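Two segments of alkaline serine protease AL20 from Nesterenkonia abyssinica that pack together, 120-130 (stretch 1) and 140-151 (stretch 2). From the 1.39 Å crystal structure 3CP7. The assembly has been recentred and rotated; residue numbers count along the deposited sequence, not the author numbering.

Stretch 1 120-130: PRGQYYSAYGY
Stretch 2, residues 140-151: ELHSCHGTATND

The contact between residues 120-130 and 140-151 of alkaline serine protease AL20 is a two-stranded antiparallel pairing, held by a ladder of backbone hydrogen bonds and finished by side chains sorted onto two faces. Strand 124-129 and strand 142-147 run at 163° to each other, with axes approaching to 4.6 Å, and the two stretches together bury 898 Å².

Antiparallel strands alternate wide and narrow pairs, and the example follows the rule closely. Tyr125 pairs with Gly146, Ala127 with Cys144 and Gly129 with His142, each through two hydrogen bonds. Tyr125 N donates to Gly146 O (2.9 Å) and Gly146 N to Tyr125 O (3.0 Å); Ala127 N reaches Cys144 O at 2.8 Å, answered by Cys144 N to Ala127 O at 2.9 Å; Gly129 N to His142 O measures 3.0 Å and His142 N to Gly129 O 2.9 Å. A nearly linear bond from Ala148 N to Gln123 O (2.9 Å, 177°) extends the ladder beyond the strands. In the intervening non-hydrogen-bonded pairs the CA atoms draw together: Tyr124 and Thr147 lie 4.2 Å apart, Ser126 and His145 4.5 Å, Tyr128 and Ser143 4.4 Å. Here CA-H groups point at carbonyls already engaged in the ladder, as from Ser143 CA to Ala127 O (3.1 Å) and His145 CA to Tyr125 O (3.3 Å).

Backbone torsions are mostly extended, for example -88/135 at Tyr124, -117/118 at Ser126 and -132/153 at Tyr128. Gly129 (-177/-179) and Gly146 (169/175) are almost fully stretched, whereas Gly122, before the strand, has a positive phi (77/23) that favours glycine.

One face carries Tyr124, Ser126, Tyr128, Ser143, His145 and Thr147. Tyr124 adopts a t rotamer (chi2 88°), which brings its OH to 3.3 Å from His145 CB, while Thr147 OG1 lies at the ring edge, 3.7 Å from Tyr124 CD1. Tyr128, in contrast, is m (chi2 84°); its CE2 packs 3.3 Å from Ser143 CB, and its OH lies at the edge of the m-rotamer His145 ring, 3.6 Å from NE2. Just before strand 142-147, Leu141 (chi1 t, chi2 p), whose CA-to-CB bond points sideways, fits between two tyrosines, its CD1 4.0 Å from Tyr128 CB and 3.8 Å from Tyr130 CE1. Tyr130 is m, and Leu141 CA lies over one face of its ring.

The other face bears Tyr125, Ala127, His142 and Cys144. Tyr125 (m, chi2 97°) sets CE1 3.8 Å from Ala148 CB, so the methyl group meets the ring edge.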

# COMPACT_ATOMS: atom_id res chain seq x y z
N PRO A 120 -1.38 -15.36 -19.83
CA PRO A 120 -0.15 -15.62 -20.58
C PRO A 120 0.59 -14.35 -20.97
O PRO A 120 -0.02 -13.29 -21.14
CB PRO A 120 -0.66 -16.34 -21.83
CG PRO A 120 -1.92 -16.99 -21.40
CD PRO A 120 -2.55 -15.97 -20.48
N ARG A 121 1.90 -14.47 -21.11
CA ARG A 121 2.72 -13.45 -21.73
C ARG A 121 2.54 -13.49 -23.25
O ARG A 121 2.13 -14.51 -23.81
CB ARG A 121 4.20 -13.66 -21.37
CG ARG A 121 4.47 -13.55 -19.87
CD ARG A 121 5.94 -13.76 -19.52
NE ARG A 121 6.80 -12.67 -19.98
CZ ARG A 121 6.92 -11.49 -19.38
NH1 ARG A 121 6.23 -11.24 -18.28
NH2 ARG A 121 7.71 -10.54 -19.87
N GLY A 122 2.86 -12.38 -23.92
CA GLY A 122 2.89 -12.35 -25.37
C GLY A 122 1.54 -12.28 -26.04
O GLY A 122 1.40 -12.64 -27.22
N GLN A 123 0.54 -11.77 -25.32
CA GLN A 123 -0.79 -11.58 -25.88
C GLN A 123 -0.88 -10.31 -26.72
O GLN A 123 -0.00 -9.45 -26.66
CB GLN A 123 -1.83 -11.52 -24.76
CG GLN A 123 -1.91 -12.77 -23.89
CD GLN A 123 -2.72 -13.86 -24.52
OE1 GLN A 123 -3.89 -14.07 -24.16
NE2 GLN A 123 -2.13 -14.55 -25.49
N TYR A 124 -1.96 -10.20 -27.49
CA TYR A 124 -2.26 -9.02 -28.28
C TYR A 124 -3.05 -8.02 -27.42
O TYR A 124 -4.01 -8.40 -26.74
CB TYR A 124 -3.07 -9.41 -29.52
CG TYR A 124 -3.37 -8.26 -30.45
CD1 TYR A 124 -2.49 -7.91 -31.46
CD2 TYR A 124 -4.55 -7.53 -30.32
CE1 TYR A 124 -2.78 -6.85 -32.32
CE2 TYR A 124 -4.84 -6.48 -31.17
CZ TYR A 124 -3.95 -6.14 -32.17
OH TYR A 124 -4.26 -5.09 -33.01
N TYR A 125 -2.66 -6.76 -27.50
CA TYR A 125 -3.25 -5.70 -26.70
C TYR A 125 -3.68 -4.51 -27.51
O TYR A 125 -3.11 -4.21 -28.57
CB TYR A 125 -2.24 -5.18 -25.67
CG TYR A 125 -1.92 -6.14 -24.55
CD1 TYR A 125 -0.79 -6.96 -24.61
CD2 TYR A 125 -2.76 -6.25 -23.44
CE1 TYR A 125 -0.50 -7.85 -23.59
CE2 TYR A 125 -2.47 -7.14 -22.40
CZ TYR A 125 -1.34 -7.95 -22.50
OH TYR A 125 -1.02 -8.84 -21.50
N SER A 126 -4.68 -3.81 -26.97
CA SER A 126 -5.03 -2.46 -27.36
C SER A 126 -4.81 -1.57 -26.14
O SER A 126 -5.43 -1.78 -25.09
CB SER A 126 -6.50 -2.41 -27.77
OG SER A 126 -6.73 -3.25 -28.89
N ALA A 127 -3.90 -0.61 -26.27
CA ALA A 127 -3.53 0.29 -25.16
C ALA A 127 -4.03 1.69 -25.46
O ALA A 127 -4.01 2.13 -26.61
CB ALA A 127 -2.03 0.29 -24.95
N TYR A 128 -4.47 2.40 -24.43
CA TYR A 128 -5.11 3.71 -24.59
C TYR A 128 -4.51 4.72 -23.63
O TYR A 128 -4.02 4.36 -22.56
CB TYR A 128 -6.62 3.59 -24.36
CG TYR A 128 -7.27 2.78 -25.45
CD1 TYR A 128 -7.29 1.39 -25.37
CD2 TYR A 128 -7.82 3.39 -26.57
CE1 TYR A 128 -7.85 0.62 -26.39
CE2 TYR A 128 -8.38 2.63 -27.60
CZ TYR A 128 -8.38 1.26 -27.50
OH TYR A 128 -8.93 0.48 -28.49
N GLY A 129 -4.57 5.99 -24.01
CA GLY A 129 -4.15 7.03 -23.09
C GLY A 129 -4.34 8.41 -23.65
O GLY A 129 -4.83 8.57 -24.79
N TYR A 130 -3.95 9.40 -22.85
CA TYR A 130 -4.02 10.81 -23.20
C TYR A 130 -2.61 11.40 -23.32
O TYR A 130 -2.19 12.18 -22.46
CB TYR A 130 -4.84 11.57 -22.16
CG TYR A 130 -6.32 11.30 -22.27
CD1 TYR A 130 -6.90 10.18 -21.66
CD2 TYR A 130 -7.14 12.14 -23.01
CE1 TYR A 130 -8.25 9.92 -21.76
CE2 TYR A 130 -8.51 11.89 -23.13
CZ TYR A 130 -9.06 10.78 -22.50
OH TYR A 130 -10.40 10.52 -22.60
N GLU A 140 -6.83 14.42 -26.32
CA GLU A 140 -7.43 13.36 -27.12
C GLU A 140 -7.09 11.99 -26.59
O GLU A 140 -6.00 11.76 -26.05
CB GLU A 140 -6.93 13.46 -28.57
CG GLU A 140 -7.27 14.77 -29.26
CD GLU A 140 -6.88 14.79 -30.73
OE1 GLU A 140 -6.47 13.74 -31.27
OE2 GLU A 140 -7.00 15.86 -31.35
N LEU A 141 -8.03 11.06 -26.75
CA LEU A 141 -7.77 9.66 -26.47
C LEU A 141 -7.08 9.04 -27.68
O LEU A 141 -7.60 9.10 -28.80
CB LEU A 141 -9.08 8.94 -26.18
CG LEU A 141 -8.97 7.45 -25.86
CD1 LEU A 141 -8.30 7.24 -24.50
CD2 LEU A 141 -10.36 6.83 -25.88
N HIS A 142 -5.89 8.49 -27.46
CA HIS A 142 -5.16 7.79 -28.49
C HIS A 142 -4.96 6.32 -28.14
O HIS A 142 -5.15 5.92 -26.98
CB HIS A 142 -3.83 8.48 -28.77
CG HIS A 142 -3.99 9.78 -29.50
ND1 HIS A 142 -4.02 9.86 -30.87
CD2 HIS A 142 -4.18 11.04 -29.04
CE1 HIS A 142 -4.21 11.11 -31.23
NE2 HIS A 142 -4.31 11.85 -30.14
N SER A 143 -4.59 5.53 -29.13
CA SER A 143 -4.43 4.09 -28.94
C SER A 143 -3.21 3.54 -29.65
O SER A 143 -2.70 4.14 -30.61
CB SER A 143 -5.68 3.35 -29.42
OG SER A 143 -5.78 3.41 -30.84
N CYS A 144 -2.78 2.37 -29.18
CA CYS A 144 -1.73 1.57 -29.80
C CYS A 144 -2.21 0.14 -29.77
O CYS A 144 -3.00 -0.23 -28.90
CB CYS A 144 -0.42 1.68 -29.02
SG CYS A 144 0.25 3.34 -28.96
N HIS A 145 -1.75 -0.66 -30.72
CA HIS A 145 -2.20 -2.04 -30.85
C HIS A 145 -1.04 -2.90 -31.28
O HIS A 145 -0.27 -2.52 -32.16
CB HIS A 145 -3.33 -2.13 -31.88
CG HIS A 145 -4.48 -1.24 -31.57
ND1 HIS A 145 -4.57 0.06 -32.02
CD2 HIS A 145 -5.59 -1.45 -30.83
CE1 HIS A 145 -5.69 0.61 -31.57
NE2 HIS A 145 -6.32 -0.29 -30.83
N GLY A 146 -0.92 -4.07 -30.66
CA GLY A 146 0.14 -4.97 -31.04
C GLY A 146 0.33 -6.13 -30.10
O GLY A 146 -0.32 -6.21 -29.05
N THR A 147 1.22 -7.02 -30.48
CA THR A 147 1.56 -8.18 -29.69
C THR A 147 2.70 -7.86 -28.73
O THR A 147 3.71 -7.27 -29.13
CB THR A 147 1.91 -9.38 -30.60
OG1 THR A 147 0.77 -9.69 -31.40
CG2 THR A 147 2.30 -10.61 -29.80
N ALA A 148 2.51 -8.23 -27.47
CA ALA A 148 3.54 -7.99 -26.45
C ALA A 148 4.74 -8.90 -26.63
O ALA A 148 4.60 -10.08 -26.98
CB ALA A 148 2.94 -8.15 -25.06
N THR A 149 5.92 -8.33 -26.40
CA THR A 149 7.17 -9.09 -26.32
C THR A 149 7.89 -8.78 -25.01
O THR A 149 7.53 -7.83 -24.30
CB THR A 149 8.10 -8.78 -27.51
OG1 THR A 149 8.26 -7.36 -27.65
CG2 THR A 149 7.53 -9.36 -28.81
N ASN A 150 8.90 -9.57 -24.68
CA ASN A 150 9.63 -9.45 -23.43
C ASN A 150 10.48 -8.20 -23.37
O ASN A 150 11.03 -7.75 -24.37
CB ASN A 150 10.50 -10.69 -23.21
CG ASN A 150 9.70 -11.93 -22.89
OD1 ASN A 150 10.17 -13.05 -23.14
ND2 ASN A 150 8.51 -11.77 -22.34
N ASP A 151 10.60 -7.65 -22.16
CA ASP A 151 11.50 -6.55 -21.90
C ASP A 151 12.91 -6.91 -22.38
O ASP A 151 13.45 -7.92 -21.94
CB ASP A 151 11.52 -6.31 -20.39
CG ASP A 151 12.52 -5.26 -19.97
OD1 ASP A 151 12.91 -4.44 -20.83
OD2 ASP A 151 12.88 -5.24 -18.78